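PDB 4CCW: carboxyl esterase NP from Bacillus subtilis, which hydrolyses carboxylic esters to an alcohol and a carboxylate, as a carboxylesterase of the alpha/beta hydrolase fold. Local coordinates for residues A232-L238 / V260-A265; I120-I126 / E144-A150; P249-L253 / E264-I268. All blocks are in the same frame, centred on the assembly; numbering follows the deposited sequence.

Contact 1 of 3, residues A232-L238 / V260-A265; sequences ARVPILL and VPDIEA
Two parallel neighbours of the central sheet in this alpha/beta hydrolase meet here: the starts of strands 236-241 and 263-268, joined through helix 249-259 as a beta-alpha-beta crossover. Ile236 N donates to Asp262 O at 3.0 Å, Ile236 O takes Glu264 N, and Leu238 N closes on Glu264 O at 2.7 Å. Between these rungs Ile263 CA and Leu237 CA add weaker CA-H...O contacts to Ile236 O and Glu264 O.

Ile236, Leu238, Ile263 and Ala265 share one face. Ile236 and Val260 cross at about a right angle, with Ile236 CD1 3.8 Å from Val260 CG1. Val260 CG1, anti to its own backbone N (chi1 176°), also meets Ala232 CB. Further along, Leu238 CB lies 3.9 Å from Ala265 CB. On the other face Leu237 CD1 comes to 3.5 Å from Glu264 O and also touches Glu264 CB.

Ahead of the ladder one water accepts from Asp262 N and lies 2.9 Å from Val234 O, to which it can donate; a second, beside the first residues of the ladder, lies within hydrogen-bonding distance of Ile236 O and Asp262 OD1. The Asp262 carboxylate runs beside the Pro235 ring, both pointing the same way, with OD2 3.8 Å from Pro235 CB.

Helix 249-259 packs against the Leu238 and Ile263 side through Ala256. Helix 280-291 covers the opposite face, where Phe290 touches Leu237 and Arg286 forms a salt bridge with Glu264 OE1, while strand 146-152 flanks strand 236-241 on its other edge.

Contact 2 of 3, residues I120-I126 / E144-A150; sequences IEKSHMI and ERVKSAA
The imidazole of His124 carries Lys147 CB over one face, 4.0 Å from the ring centroid and 22° off the normal, a CH-pi contact displaced toward the rim. At its edge, in plane, sits Ser148 OG, hydrogen-bonded to His124 ND1 at 3.0 Å; either atom could be the donor. The ring is also stacked with Phe291 of helix 280-291 and meets Tyr81 at a steep angle.

The guanidinium of Arg145 is the second flat group, and its edge is what works. NE points to Glu121 O at 2.7 Å, with the oxygen 2° out of the guanidinium plane, while NH2 reaches Ile120 O at the same distance. The chain folds back to do this, bent at chi2 and chi3, and two neighbouring carbonyls of the loop before the strand are thereby clamped. Asp116 OD1 makes a salt bridge with NH2, which probably fixes the group further.

These loops lead into strands 123-128 and 146-152, parallel partners joined through helix 130-141 in a beta-alpha-beta crossover of the alpha/beta hydrolase sheet. Strand 123-128 runs on toward a sequence consistent with the nucleophile elbow. Early in the pairing, Ser123 N binds Arg145 O and Ser123 O takes Lys147 N. Where the chain turns its corner at Lys147, the aliphatic part of that side chain presses on its neighbour across the contact: Lys147 CG lies 3.4 Å from Lys122 CB, tighter than usual van der Waals contact. Beyond the corner, Ala150 N donates to Met125 O at 2.8 Å.

On the face of the sheet opposite His124, Met125 SD faces both methyls of Val146, 3.8 Å from CG1, the two side chains crossing at about a right angle.

Contact 3 of 3, residues P249-L253 / E264-I268; sequences PHSAL and EAEVI
Helix 249-253 and strand 264-268 run almost antiparallel, 173° between their directions, with their axes approaching to 8.7 Å. This is the return leg of a beta-alpha-beta crossover in the alpha/beta hydrolase fold: strand 236-241 leads to helix 249-259, which packs back on strand 263-268. No hydrogen bond joins the two segments, and the contact is made by van der Waals packing, mostly of side chains.

Val267 does most of the work from the strand. Its CG2 methyl sits over one face of the His250 imidazole, 3.8 Å from the ring centroid and 19° off the normal, a CH-pi contact offset toward the rim. The other methyl, CG1, comes to 3.6 Å from His250 NE2, so both branches of the valine lie against the ring. The imidazole reaches this position because CG is anti to the carbonyl carbon (chi1 -72°), which swings the ring from the side of the helix over to the strand. Pro249, at the start of the helix, adds a looser touch between its CB and Val267 CG2; its side chain is about 9 Å from that of His273, the probable proton acceptor.

One turn later, where Leu253 N bonds to Pro249 O, the leucine side chain takes over. With CG placed anti to the backbone N, it extends toward the strand and contacts Ala265 and Val267, the two residues whose side chains face the helix; Glu266 between them turns the other way, where its carboxylate meets Arg286 and Tyr282 of helix 280-291. Leu253 also touches Leu240 of the adjoining strand. Its CD1 methyl reaches the strand backbone itself, 3.7 Å from Glu266 CA, and at the same time packs 4.0 Å from Val267 CG2 and 4.1 Å from Ala265 CB.

In the fold
Contacts 1 and 2 are both parallel strand pairs, each spanning a beta-alpha-beta unit of the same sheet, and they adjoin: Leu237 N and Ala149 O, 2.8 Å apart, probably form a hydrogen bond between strands 236-241 and 146-152. Contact 3 is a surface contact and joins helix to strand; it shares Glu264 and Ala265 with contact 1, whose ladder continues where Leu238 O meets Glu266 N. The first two, partly buried, rely on backbone hydrogen bonds, supplemented by waters in contact 1 and by an arginine clamp and a histidine-serine pair in contact 2. Contact 3 uses apolar and CH-pi packing alone. Contacts 2 and 3 do not touch.

Contact 1 of 3, residues A232-L238 / V260-A265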
# COMPACT_ATOMS: atom_id res chain seq x y z
N ALA A 232 17.44 1.75 10.83
CA ALA A 232 16.13 1.16 11.22
C ALA A 232 16.14 0.68 12.66
O ALA A 232 17.05 -0.06 13.06
CB ALA A 232 15.75 0.02 10.29
N ARG A 233 15.13 1.07 13.43
CA ARG A 233 15.03 0.70 14.86
C ARG A 233 13.68 0.03 15.19
O ARG A 233 13.27 -0.05 16.35
CB ARG A 233 15.21 1.95 15.73
CG ARG A 233 16.64 2.47 15.80
CD ARG A 233 16.79 3.49 16.93
NE ARG A 233 16.32 4.83 16.54
CZ ARG A 233 15.58 5.62 17.32
NH1 ARG A 233 15.18 5.22 18.51
NH2 ARG A 233 15.23 6.83 16.89
N VAL A 234 13.00 -0.44 14.15
CA VAL A 234 11.71 -1.09 14.26
C VAL A 234 11.84 -2.48 13.61
O VAL A 234 12.45 -2.59 12.55
CB VAL A 234 10.63 -0.24 13.52
CG1 VAL A 234 9.26 -0.89 13.57
CG2 VAL A 234 10.53 1.16 14.13
N PRO A 235 11.26 -3.53 14.21
CA PRO A 235 11.32 -4.83 13.53
C PRO A 235 10.55 -4.81 12.22
O PRO A 235 9.44 -4.27 12.16
CB PRO A 235 10.64 -5.81 14.52
CG PRO A 235 10.37 -5.03 15.76
CD PRO A 235 10.46 -3.57 15.45
N ILE A 236 11.15 -5.42 11.18
CA ILE A 236 10.59 -5.45 9.85
C ILE A 236 10.48 -6.88 9.34
O ILE A 236 11.39 -7.68 9.52
CB ILE A 236 11.47 -4.62 8.89
CG1 ILE A 236 11.42 -3.13 9.27
CG2 ILE A 236 11.10 -4.87 7.43
CD1 ILE A 236 12.42 -2.29 8.51
N LEU A 237 9.33 -7.19 8.75
CA LEU A 237 9.16 -8.42 8.00
C LEU A 237 9.08 -7.98 6.57
O LEU A 237 8.20 -7.21 6.21
CB LEU A 237 7.88 -9.17 8.40
CG LEU A 237 7.45 -10.34 7.50
CD1 LEU A 237 8.31 -11.57 7.76
CD2 LEU A 237 5.98 -10.69 7.74
N LEU A 238 10.00 -8.46 5.74
CA LEU A 238 9.99 -8.15 4.32
C LEU A 238 9.57 -9.38 3.53
O LEU A 238 10.25 -10.38 3.56
CB LEU A 238 11.36 -7.65 3.85
CG LEU A 238 11.54 -7.44 2.34
CD1 LEU A 238 10.62 -6.32 1.85
CD2 LEU A 238 13.00 -7.09 2.01
N VAL A 260 19.53 -3.71 7.06
CA VAL A 260 18.47 -3.46 8.05
C VAL A 260 18.72 -4.34 9.28
O VAL A 260 18.77 -5.55 9.14
CB VAL A 260 17.05 -3.73 7.49
CG1 VAL A 260 15.99 -3.56 8.56
CG2 VAL A 260 16.76 -2.81 6.30
N PRO A 261 18.90 -3.74 10.46
CA PRO A 261 19.32 -4.50 11.65
C PRO A 261 18.36 -5.59 12.08
O PRO A 261 18.78 -6.68 12.44
CB PRO A 261 19.38 -3.43 12.73
CG PRO A 261 19.73 -2.20 11.98
CD PRO A 261 18.91 -2.29 10.73
N ASP A 262 17.07 -5.30 12.06
CA ASP A 262 16.13 -6.22 12.67
C ASP A 262 15.16 -6.56 11.56
O ASP A 262 14.14 -5.89 11.39
CB ASP A 262 15.44 -5.56 13.88
CG ASP A 262 14.59 -6.52 14.69
OD1 ASP A 262 14.28 -7.63 14.22
OD2 ASP A 262 14.22 -6.15 15.83
N ILE A 263 15.50 -7.59 10.79
CA ILE A 263 14.73 -7.96 9.60
C ILE A 263 14.50 -9.47 9.51
O ILE A 263 15.37 -10.26 9.88
CB ILE A 263 15.40 -7.42 8.29
CG1 ILE A 263 14.40 -7.43 7.14
CG2 ILE A 263 16.65 -8.21 7.91
CD1 ILE A 263 14.75 -6.48 6.01
N GLU A 264 13.29 -9.84 9.09
CA GLU A 264 12.98 -11.20 8.68
C GLU A 264 12.52 -11.03 7.23
O GLU A 264 11.51 -10.39 6.97
CB GLU A 264 11.90 -11.83 9.58
CG GLU A 264 12.29 -11.90 11.07
CD GLU A 264 11.30 -12.69 11.93
OE1 GLU A 264 10.34 -13.28 11.40
OE2 GLU A 264 11.49 -12.73 13.16
N ALA A 265 13.30 -11.54 6.29
CA ALA A 265 12.99 -11.33 4.88
C ALA A 265 12.91 -12.65 4.15
O ALA A 265 13.69 -13.56 4.43
CB ALA A 265 14.04 -10.42 4.24
O HOH W 1 15.33 -2.71 12.22
O HOH W 2 12.29 -8.43 12.31

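Contact 2 of 3, residues I120-I126 / E144-A150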
# COMPACT_ATOMS: atom_id res chain seq x y z
N ILE A 120 -3.95 6.57 17.92
CA ILE A 120 -2.92 5.54 17.97
C ILE A 120 -1.68 6.07 18.70
O ILE A 120 -1.24 7.20 18.47
CB ILE A 120 -2.59 5.01 16.55
CG1 ILE A 120 -3.78 4.23 15.97
CG2 ILE A 120 -1.34 4.13 16.58
CD1 ILE A 120 -3.73 3.97 14.48
N GLU A 121 -1.17 5.25 19.62
CA GLU A 121 0.15 5.51 20.19
C GLU A 121 1.18 4.81 19.34
O GLU A 121 1.82 5.45 18.51
CB GLU A 121 0.22 5.06 21.65
CG GLU A 121 -0.42 6.06 22.60
CD GLU A 121 -0.59 5.50 23.99
OE1 GLU A 121 -1.31 4.48 24.13
OE2 GLU A 121 -0.02 6.08 24.93
N LYS A 122 1.32 3.50 19.52
CA LYS A 122 2.09 2.67 18.57
C LYS A 122 1.16 1.73 17.82
O LYS A 122 0.12 1.31 18.34
CB LYS A 122 3.18 1.87 19.29
CG LYS A 122 4.12 2.69 20.17
CD LYS A 122 5.31 1.86 20.60
CE LYS A 122 6.23 2.65 21.51
NZ LYS A 122 7.36 1.83 22.03
N SER A 123 1.52 1.39 16.58
CA SER A 123 0.70 0.50 15.76
C SER A 123 1.53 -0.48 14.96
O SER A 123 2.68 -0.20 14.63
CB SER A 123 -0.17 1.31 14.79
OG SER A 123 -1.02 0.46 14.05
N HIS A 124 0.95 -1.63 14.66
CA HIS A 124 1.50 -2.50 13.64
C HIS A 124 1.14 -1.91 12.31
O HIS A 124 0.13 -1.20 12.20
CB HIS A 124 0.96 -3.91 13.77
CG HIS A 124 1.47 -4.65 14.99
ND1 HIS A 124 2.76 -5.02 15.13
CD2 HIS A 124 0.82 -5.08 16.14
CE1 HIS A 124 2.92 -5.67 16.30
NE2 HIS A 124 1.73 -5.71 16.92
N MET A 125 1.98 -2.17 11.31
CA MET A 125 1.73 -1.65 9.97
C MET A 125 2.00 -2.72 8.94
O MET A 125 2.92 -3.54 9.11
CB MET A 125 2.63 -0.44 9.66
CG MET A 125 2.46 0.73 10.61
SD MET A 125 3.59 2.07 10.20
CE MET A 125 2.84 2.68 8.68
N ILE A 126 1.18 -2.71 7.89
CA ILE A 126 1.40 -3.55 6.72
C ILE A 126 1.23 -2.64 5.52
O ILE A 126 0.26 -1.89 5.43
CB ILE A 126 0.38 -4.70 6.64
CG1 ILE A 126 0.47 -5.59 7.89
CG2 ILE A 126 0.58 -5.52 5.36
CD1 ILE A 126 -0.69 -6.56 8.05
N GLU A 144 9.06 5.54 17.24
CA GLU A 144 8.30 5.61 18.48
C GLU A 144 6.80 5.31 18.31
O GLU A 144 6.08 5.17 19.31
CB GLU A 144 8.48 7.00 19.12
CG GLU A 144 7.74 8.13 18.40
CD GLU A 144 8.54 8.81 17.30
OE1 GLU A 144 9.64 8.33 16.94
OE2 GLU A 144 8.07 9.86 16.78
N ARG A 145 6.36 5.26 17.05
CA ARG A 145 4.95 5.06 16.70
C ARG A 145 4.65 3.73 16.03
O ARG A 145 3.49 3.40 15.77
CB ARG A 145 4.44 6.19 15.77
CG ARG A 145 4.64 7.60 16.31
CD ARG A 145 4.01 7.85 17.69
NE ARG A 145 2.54 7.92 17.66
CZ ARG A 145 1.84 9.00 17.31
NH1 ARG A 145 2.46 10.12 16.97
NH2 ARG A 145 0.50 8.97 17.31
N VAL A 146 5.70 2.96 15.75
CA VAL A 146 5.55 1.71 15.00
C VAL A 146 6.03 0.55 15.86
O VAL A 146 7.21 0.47 16.21
CB VAL A 146 6.34 1.74 13.66
CG1 VAL A 146 5.96 0.57 12.76
CG2 VAL A 146 6.12 3.05 12.91
N LYS A 147 5.12 -0.35 16.22
CA LYS A 147 5.48 -1.55 16.98
C LYS A 147 6.36 -2.49 16.14
O LYS A 147 7.42 -2.94 16.58
CB LYS A 147 4.23 -2.28 17.47
CG LYS A 147 3.37 -1.45 18.42
CD LYS A 147 2.29 -2.27 19.11
CE LYS A 147 1.48 -1.42 20.09
NZ LYS A 147 2.16 -1.20 21.41
N SER A 148 5.89 -2.77 14.93
CA SER A 148 6.63 -3.57 13.95
C SER A 148 5.91 -3.38 12.62
O SER A 148 4.78 -2.90 12.59
CB SER A 148 6.70 -5.05 14.35
OG SER A 148 5.48 -5.73 14.11
N ALA A 149 6.58 -3.74 11.52
CA ALA A 149 6.08 -3.44 10.18
C ALA A 149 6.32 -4.61 9.25
O ALA A 149 7.39 -5.22 9.29
CB ALA A 149 6.74 -2.19 9.65
N ALA A 150 5.31 -4.93 8.44
CA ALA A 150 5.41 -5.91 7.37
C ALA A 150 5.38 -5.11 6.08
O ALA A 150 4.43 -4.36 5.81
CB ALA A 150 4.24 -6.89 7.42

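Contact 3 of 3, residues P249-L253 / E264-I268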
# COMPACT_ATOMS: atom_id res chain seq x y z
N PRO A 249 13.65 -9.77 -7.08
CA PRO A 249 13.27 -9.86 -5.67
C PRO A 249 14.41 -10.41 -4.84
O PRO A 249 14.53 -10.09 -3.67
CB PRO A 249 12.07 -10.83 -5.68
CG PRO A 249 12.27 -11.67 -6.91
CD PRO A 249 12.93 -10.75 -7.91
N HIS A 250 15.27 -11.24 -5.44
CA HIS A 250 16.43 -11.75 -4.69
C HIS A 250 17.50 -10.70 -4.47
O HIS A 250 18.10 -10.61 -3.39
CB HIS A 250 16.96 -13.05 -5.30
CG HIS A 250 16.05 -14.23 -5.05
ND1 HIS A 250 16.06 -14.92 -3.89
CD2 HIS A 250 15.05 -14.80 -5.85
CE1 HIS A 250 15.13 -15.90 -3.95
NE2 HIS A 250 14.51 -15.83 -5.14
N SER A 251 17.70 -9.84 -5.48
CA SER A 251 18.56 -8.68 -5.30
C SER A 251 18.00 -7.77 -4.20
O SER A 251 18.77 -7.24 -3.40
CB SER A 251 18.70 -7.90 -6.61
OG SER A 251 19.03 -8.78 -7.67
N ALA A 252 16.68 -7.57 -4.16
CA ALA A 252 16.04 -6.75 -3.12
C ALA A 252 16.26 -7.33 -1.73
O ALA A 252 16.60 -6.59 -0.79
CB ALA A 252 14.55 -6.59 -3.40
N LEU A 253 16.04 -8.64 -1.59
CA LEU A 253 16.25 -9.32 -0.31
C LEU A 253 17.71 -9.16 0.12
O LEU A 253 17.99 -8.93 1.31
CB LEU A 253 15.87 -10.80 -0.41
CG LEU A 253 16.07 -11.64 0.88
CD1 LEU A 253 15.01 -12.72 0.98
CD2 LEU A 253 17.45 -12.25 0.89
N GLU A 264 13.29 -9.84 9.09
CA GLU A 264 12.98 -11.20 8.68
C GLU A 264 12.52 -11.03 7.23
O GLU A 264 11.51 -10.39 6.97
CB GLU A 264 11.90 -11.83 9.58
CG GLU A 264 12.29 -11.90 11.07
CD GLU A 264 11.30 -12.69 11.93
OE1 GLU A 264 10.34 -13.28 11.40
OE2 GLU A 264 11.49 -12.73 13.16
N ALA A 265 13.30 -11.54 6.29
CA ALA A 265 12.99 -11.33 4.88
C ALA A 265 12.91 -12.65 4.15
O ALA A 265 13.69 -13.56 4.43
CB ALA A 265 14.04 -10.42 4.24
N GLU A 266 11.97 -12.77 3.22
CA GLU A 266 11.82 -13.99 2.42
C GLU A 266 11.19 -13.73 1.07
O GLU A 266 10.41 -12.79 0.90
CB GLU A 266 11.05 -15.09 3.18
CG GLU A 266 9.59 -14.76 3.44
CD GLU A 266 8.87 -15.86 4.19
OE1 GLU A 266 9.18 -16.07 5.38
OE2 GLU A 266 8.01 -16.53 3.57
N VAL A 267 11.57 -14.58 0.12
CA VAL A 267 10.97 -14.59 -1.21
C VAL A 267 10.00 -15.76 -1.24
O VAL A 267 10.40 -16.91 -1.06
CB VAL A 267 12.02 -14.76 -2.32
CG1 VAL A 267 11.33 -14.91 -3.68
CG2 VAL A 267 12.96 -13.56 -2.36
N ILE A 268 8.73 -15.44 -1.46
CA ILE A 268 7.63 -16.39 -1.38
C ILE A 268 7.39 -17.11 -2.70
O ILE A 268 7.49 -16.51 -3.76
CB ILE A 268 6.35 -15.67 -0.93
CG1 ILE A 268 6.48 -15.29 0.54
CG2 ILE A 268 5.11 -16.54 -1.16
CD1 ILE A 268 5.48 -14.25 0.99